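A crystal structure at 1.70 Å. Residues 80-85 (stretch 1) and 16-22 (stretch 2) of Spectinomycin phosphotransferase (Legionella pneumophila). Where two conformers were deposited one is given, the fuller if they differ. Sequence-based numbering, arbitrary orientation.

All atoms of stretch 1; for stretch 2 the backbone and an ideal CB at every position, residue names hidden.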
ATOM      1  N   PRO A  80      -1.323  17.487  -1.335  1.00 17.03           N
ATOM      2  CA  PRO A  80      -0.796  18.208  -2.489  1.00 17.04           C
ATOM      3  C   PRO A  80      -0.816  19.688  -2.158  1.00 18.86           C
ATOM      4  O   PRO A  80      -1.573  20.123  -1.276  1.00 18.18           O
ATOM      5  CB  PRO A  80      -1.822  17.933  -3.589  1.00 15.82           C
ATOM      6  CG  PRO A  80      -2.355  16.593  -3.254  1.00 15.88           C
ATOM      7  CD  PRO A  80      -2.447  16.610  -1.715  1.00 16.97           C
ATOM      8  N   ILE A  81       0.017  20.446  -2.860  1.00 19.45           N
ATOM      9  CA  ILE A  81       0.031  21.897  -2.712  1.00 19.35           C
ATOM     10  C   ILE A  81      -1.266  22.347  -3.414  1.00 19.79           C
ATOM     11  O   ILE A  81      -1.611  21.816  -4.470  1.00 18.50           O
ATOM     12  CB  ILE A  81       1.247  22.514  -3.459  1.00 20.20           C
ATOM     13  CG1 ILE A  81       2.563  22.042  -2.830  1.00 23.37           C
ATOM     14  CG2 ILE A  81       1.159  24.046  -3.447  1.00 20.97           C
ATOM     15  CD1 ILE A  81       2.692  22.370  -1.361  1.00 23.82           C
ATOM     16  N   HIS A  82      -1.995  23.299  -2.835  1.00 18.50           N
ATOM     17  CA  HIS A  82      -3.229  23.781  -3.442  1.00 20.29           C
ATOM     18  C   HIS A  82      -2.964  24.641  -4.666  1.00 19.28           C
ATOM     19  O   HIS A  82      -1.991  25.411  -4.683  1.00 19.61           O
ATOM     20  CB  HIS A  82      -4.001  24.677  -2.471  1.00 21.99           C
ATOM     21  CG  HIS A  82      -4.603  23.960  -1.310  1.00 26.68           C
ATOM     22  ND1 HIS A  82      -4.068  22.809  -0.780  1.00 26.92           N
ATOM     23  CD2 HIS A  82      -5.655  24.284  -0.523  1.00 27.64           C
ATOM     24  CE1 HIS A  82      -4.761  22.453   0.286  1.00 28.54           C
ATOM     25  NE2 HIS A  82      -5.730  23.332   0.464  1.00 30.16           N
ATOM     26  N   THR A  83      -3.831  24.541  -5.673  1.00 18.80           N
ATOM     27  CA  THR A  83      -3.706  25.390  -6.854  1.00 20.15           C
ATOM     28  C   THR A  83      -4.244  26.745  -6.401  1.00 21.22           C
ATOM     29  O   THR A  83      -4.761  26.850  -5.295  1.00 22.39           O
ATOM     30  CB  THR A  83      -4.570  24.917  -8.014  1.00 21.36           C
ATOM     31  OG1 THR A  83      -5.959  25.126  -7.697  1.00 19.30           O
ATOM     32  CG2 THR A  83      -4.306  23.437  -8.295  1.00 17.25           C
ATOM     33  N   LEU A  84      -4.125  27.771  -7.236  1.00 23.21           N
ATOM     34  CA  LEU A  84      -4.612  29.093  -6.852  1.00 25.67           C
ATOM     35  C   LEU A  84      -6.124  29.093  -6.647  1.00 28.19           C
ATOM     36  O   LEU A  84      -6.645  29.933  -5.898  1.00 29.67           O
ATOM     37  CB  LEU A  84      -4.202  30.151  -7.888  1.00 24.06           C
ATOM     38  CG  LEU A  84      -2.696  30.466  -7.858  1.00 25.86           C
ATOM     39  CD1 LEU A  84      -2.317  31.398  -9.010  1.00 22.78           C
ATOM     40  CD2 LEU A  84      -2.329  31.075  -6.502  1.00 25.31           C
ATOM     41  N   GLU A  85      -6.818  28.148  -7.285  1.00 29.99           N
ATOM     42  CA  GLU A  85      -8.279  28.030  -7.146  1.00 29.98           C
ATOM     43  C   GLU A  85      -8.604  27.130  -5.942  1.00 28.79           C
ATOM     44  O   GLU A  85      -9.750  26.691  -5.748  1.00 27.79           O
ATOM     45  CB  GLU A  85      -8.902  27.420  -8.407  1.00 32.80           C
ATOM     46  CG  GLU A  85      -8.522  28.106  -9.712  1.00 37.51           C
ATOM     47  CD  GLU A  85      -9.135  27.428 -10.936  1.00 39.02           C
ATOM     48  OE1 GLU A  85      -9.068  26.184 -11.044  1.00 40.33           O
ATOM     49  OE2 GLU A  85      -9.679  28.142 -11.802  1.00 42.79           O
ATOM     50  N   UNK A  16       3.788  28.442 -12.472  1.00 19.76           N
ATOM     51  CA  UNK A  16       3.537  29.857 -12.202  1.00 21.01           C
ATOM     52  C   UNK A  16       2.059  30.182 -12.402  1.00 21.49           C
ATOM     53  O   UNK A  16       1.403  30.734 -11.524  1.00 22.62           O
ATOM     54  CB  UNK A  16       4.402  30.739 -13.104  1.00 21.01           C
ATOM     55  N   UNK A  17       1.544  29.820 -13.568  1.00 22.47           N
ATOM     56  CA  UNK A  17       0.150  30.077 -13.915  1.00 24.56           C
ATOM     57  C   UNK A  17      -0.874  29.494 -12.945  1.00 24.87           C
ATOM     58  O   UNK A  17      -1.731  30.215 -12.419  1.00 24.34           O
ATOM     59  CB  UNK A  17      -0.126  29.523 -15.314  1.00 24.56           C
ATOM     60  N   UNK A  18      -0.765  28.200 -12.664  1.00 23.57           N
ATOM     61  CA  UNK A  18      -1.750  27.528 -11.822  1.00 21.11           C
ATOM     62  C   UNK A  18      -1.530  27.476 -10.333  1.00 19.68           C
ATOM     63  O   UNK A  18      -2.465  27.219  -9.578  1.00 18.73           O
ATOM     64  CB  UNK A  18      -1.883  26.083 -12.308  1.00 21.11           C
ATOM     65  N   UNK A  19      -0.290  27.682  -9.908  1.00 16.22           N
ATOM     66  CA  UNK A  19       0.044  27.613  -8.497  1.00 18.15           C
ATOM     67  C   UNK A  19       0.658  28.899  -7.957  1.00 18.23           C
ATOM     68  O   UNK A  19       0.772  29.070  -6.733  1.00 20.96           O
ATOM     69  CB  UNK A  19       1.006  26.448  -8.256  1.00 18.15           C
ATOM     70  N   UNK A  20       1.054  29.785  -8.863  1.00 21.02           N
ATOM     71  CA  UNK A  20       1.667  31.041  -8.448  1.00 19.49           C
ATOM     72  C   UNK A  20       3.066  30.828  -7.898  1.00 21.57           C
ATOM     73  O   UNK A  20       3.577  31.657  -7.136  1.00 20.28           O
ATOM     74  CB  UNK A  20       0.796  31.735  -7.399  1.00 19.49           C
ATOM     75  N   UNK A  21       3.698  29.725  -8.291  1.00 19.79           N
ATOM     76  CA  UNK A  21       5.029  29.411  -7.815  1.00 19.05           C
ATOM     77  C   UNK A  21       6.113  29.645  -8.867  1.00 20.98           C
ATOM     78  O   UNK A  21       5.968  29.234 -10.028  1.00 19.31           O
ATOM     79  CB  UNK A  21       5.072  27.956  -7.345  1.00 19.05           C
ATOM     80  N   UNK A  22       7.189  30.323  -8.470  0.50 20.66           N
ATOM     81  CA  UNK A  22       8.298  30.578  -9.390  0.50 22.01           C
ATOM     82  C   UNK A  22       9.359  29.500  -9.214  0.50 23.24           C
ATOM     83  O   UNK A  22      10.008  29.400  -8.169  0.50 23.88           O
ATOM     84  CB  UNK A  22       8.897  31.967  -9.157  0.50 22.01           C
TER

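Position 16 lies in a helix, and its CA-to-CB bond points away from stretch 1. Nothing of stretch 1 comes within 5.5 Å of the ideal CB, so many side chains would suit it. The deposited residue is Lys16. It reaches within its own stretch to position 22.

At position 17 the CA-to-CB bond also points away, with the ideal CB clear of stretch 1. The backbone matters more here: the carbonyl faces the Leu84 side chain. Most helix-compatible residues would do. It is Val17, and its O lies 3.7 Å from Leu84 CD1.

At position 18 the CA-to-CB bond points sideways, with the ideal CB 5.2 Å from Thr83 CB. The side chain has room to leave the contact, and polar, aromatic or aliphatic groups are all plausible. The main link is again backbone. Leu84 N donates a hydrogen bond to the carbonyl O of position 18 at 2.9 Å, with an N-H...O angle of 164°, so the two stretches are joined through backbone, whatever the side chain. The residue is His18, whose ring leads away from stretch 1.

Position 19 has the closest CA pairing with stretch 1, 4.7 Å from its CA to Thr83 CA. Its CA-to-CB bond points away, but the ideal CB lies 4.8 Å from His82 O and 5.4 Å from Ile81 CG2. A long side chain could turn back along the apolar Ile81 CG2 and Thr83 CG2 and the carbonyls of Ile81 and His82. Leucine, methionine or an aromatic would suit. The residue is Tyr19, with chi1 in m. Its CE2 lies 3.7 Å from Thr83 CG2, and Ile81 O sits at the ring edge, 3.5 Å from Tyr19 CE2. Tyr19 OH is hydrogen-bonded to the O of water 1 at 2.8 Å, and that water donates to Ile81 O at 2.8 Å. Water 2 bridges the backbones, its O donating to Tyr19 O at 2.8 Å and His82 O at 2.9 Å.

Position 20 leaves the helix with phi 72° and psi 23°, which favours glycine. Its ideal CB would lie a tight 3.3 Å from Leu84 CD2. Both point to Gly20, the deposited residue. Gly20 N donates a backbone hydrogen bond to Lys16 O at 2.8 Å.

At position 21 the CA-to-CB bond points sideways, and a branched or long apolar group could reach Ile81. Ile21 does so: its CD1 meets Ile81 CG2 at 4.3 Å.

Position 22 is out of reach of stretch 1, so many side chains, polar ones included, would suit it. Asp22 OD1 forms the salt bridge with Lys16 NZ, 2.8 Å.

Stretch 2, residues 16-22: KVHYGID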
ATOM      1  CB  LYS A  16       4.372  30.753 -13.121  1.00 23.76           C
ATOM      2  CG  LYS A  16       4.198  32.253 -12.825  1.00 25.87           C
ATOM      3  CD  LYS A  16       4.470  32.536 -11.360  1.00 28.87           C
ATOM      4  CE  LYS A  16       4.415  34.035 -11.041  1.00 31.51           C
ATOM      5  NZ  LYS A  16       5.677  34.720 -11.431  1.00 31.34           N
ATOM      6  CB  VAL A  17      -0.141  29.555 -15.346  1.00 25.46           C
ATOM      7  CG1 VAL A  17      -1.645  29.536 -15.637  1.00 27.65           C
ATOM      8  CG2 VAL A  17       0.565  30.436 -16.364  1.00 26.16           C
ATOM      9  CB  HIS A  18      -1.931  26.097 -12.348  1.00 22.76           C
ATOM     10  CG  HIS A  18      -2.344  26.046 -13.781  1.00 25.44           C
ATOM     11  ND1 HIS A  18      -3.596  26.437 -14.202  1.00 27.21           N
ATOM     12  CD2 HIS A  18      -1.665  25.688 -14.895  1.00 25.54           C
ATOM     13  CE1 HIS A  18      -3.672  26.323 -15.515  1.00 26.64           C
ATOM     14  NE2 HIS A  18      -2.513  25.872 -15.962  1.00 28.48           N
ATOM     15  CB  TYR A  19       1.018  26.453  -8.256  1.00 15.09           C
ATOM     16  CG  TYR A  19       0.408  25.076  -8.473  1.00 15.96           C
ATOM     17  CD1 TYR A  19       0.368  24.496  -9.735  1.00 16.21           C
ATOM     18  CD2 TYR A  19      -0.129  24.366  -7.399  1.00 16.81           C
ATOM     19  CE1 TYR A  19      -0.203  23.207  -9.922  1.00 17.10           C
ATOM     20  CE2 TYR A  19      -0.697  23.106  -7.569  1.00 16.55           C
ATOM     21  CZ  TYR A  19      -0.730  22.533  -8.823  1.00 16.33           C
ATOM     22  OH  TYR A  19      -1.293  21.273  -8.953  1.00 17.49           O
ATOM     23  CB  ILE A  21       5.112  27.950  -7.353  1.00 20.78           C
ATOM     24  CG1 ILE A  21       4.142  27.695  -6.191  1.00 21.91           C
ATOM     25  CG2 ILE A  21       6.543  27.622  -6.948  1.00 21.69           C
ATOM     26  CD1 ILE A  21       3.929  26.171  -5.932  1.00 25.40           C
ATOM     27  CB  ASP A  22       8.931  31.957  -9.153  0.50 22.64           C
ATOM     28  CG  ASP A  22       8.176  33.076  -9.840  0.50 24.27           C
ATOM     29  OD1 ASP A  22       7.797  32.926 -11.021  0.50 24.96           O
ATOM     30  OD2 ASP A  22       7.972  34.123  -9.199  0.50 26.40           O
TER
HETATM   31  O   HOH W   1      -1.476  19.938  -6.551  1.00 15.91           O
HETATM   32  O   HOH W   2      -1.416  28.187  -5.206  1.00 36.46           O
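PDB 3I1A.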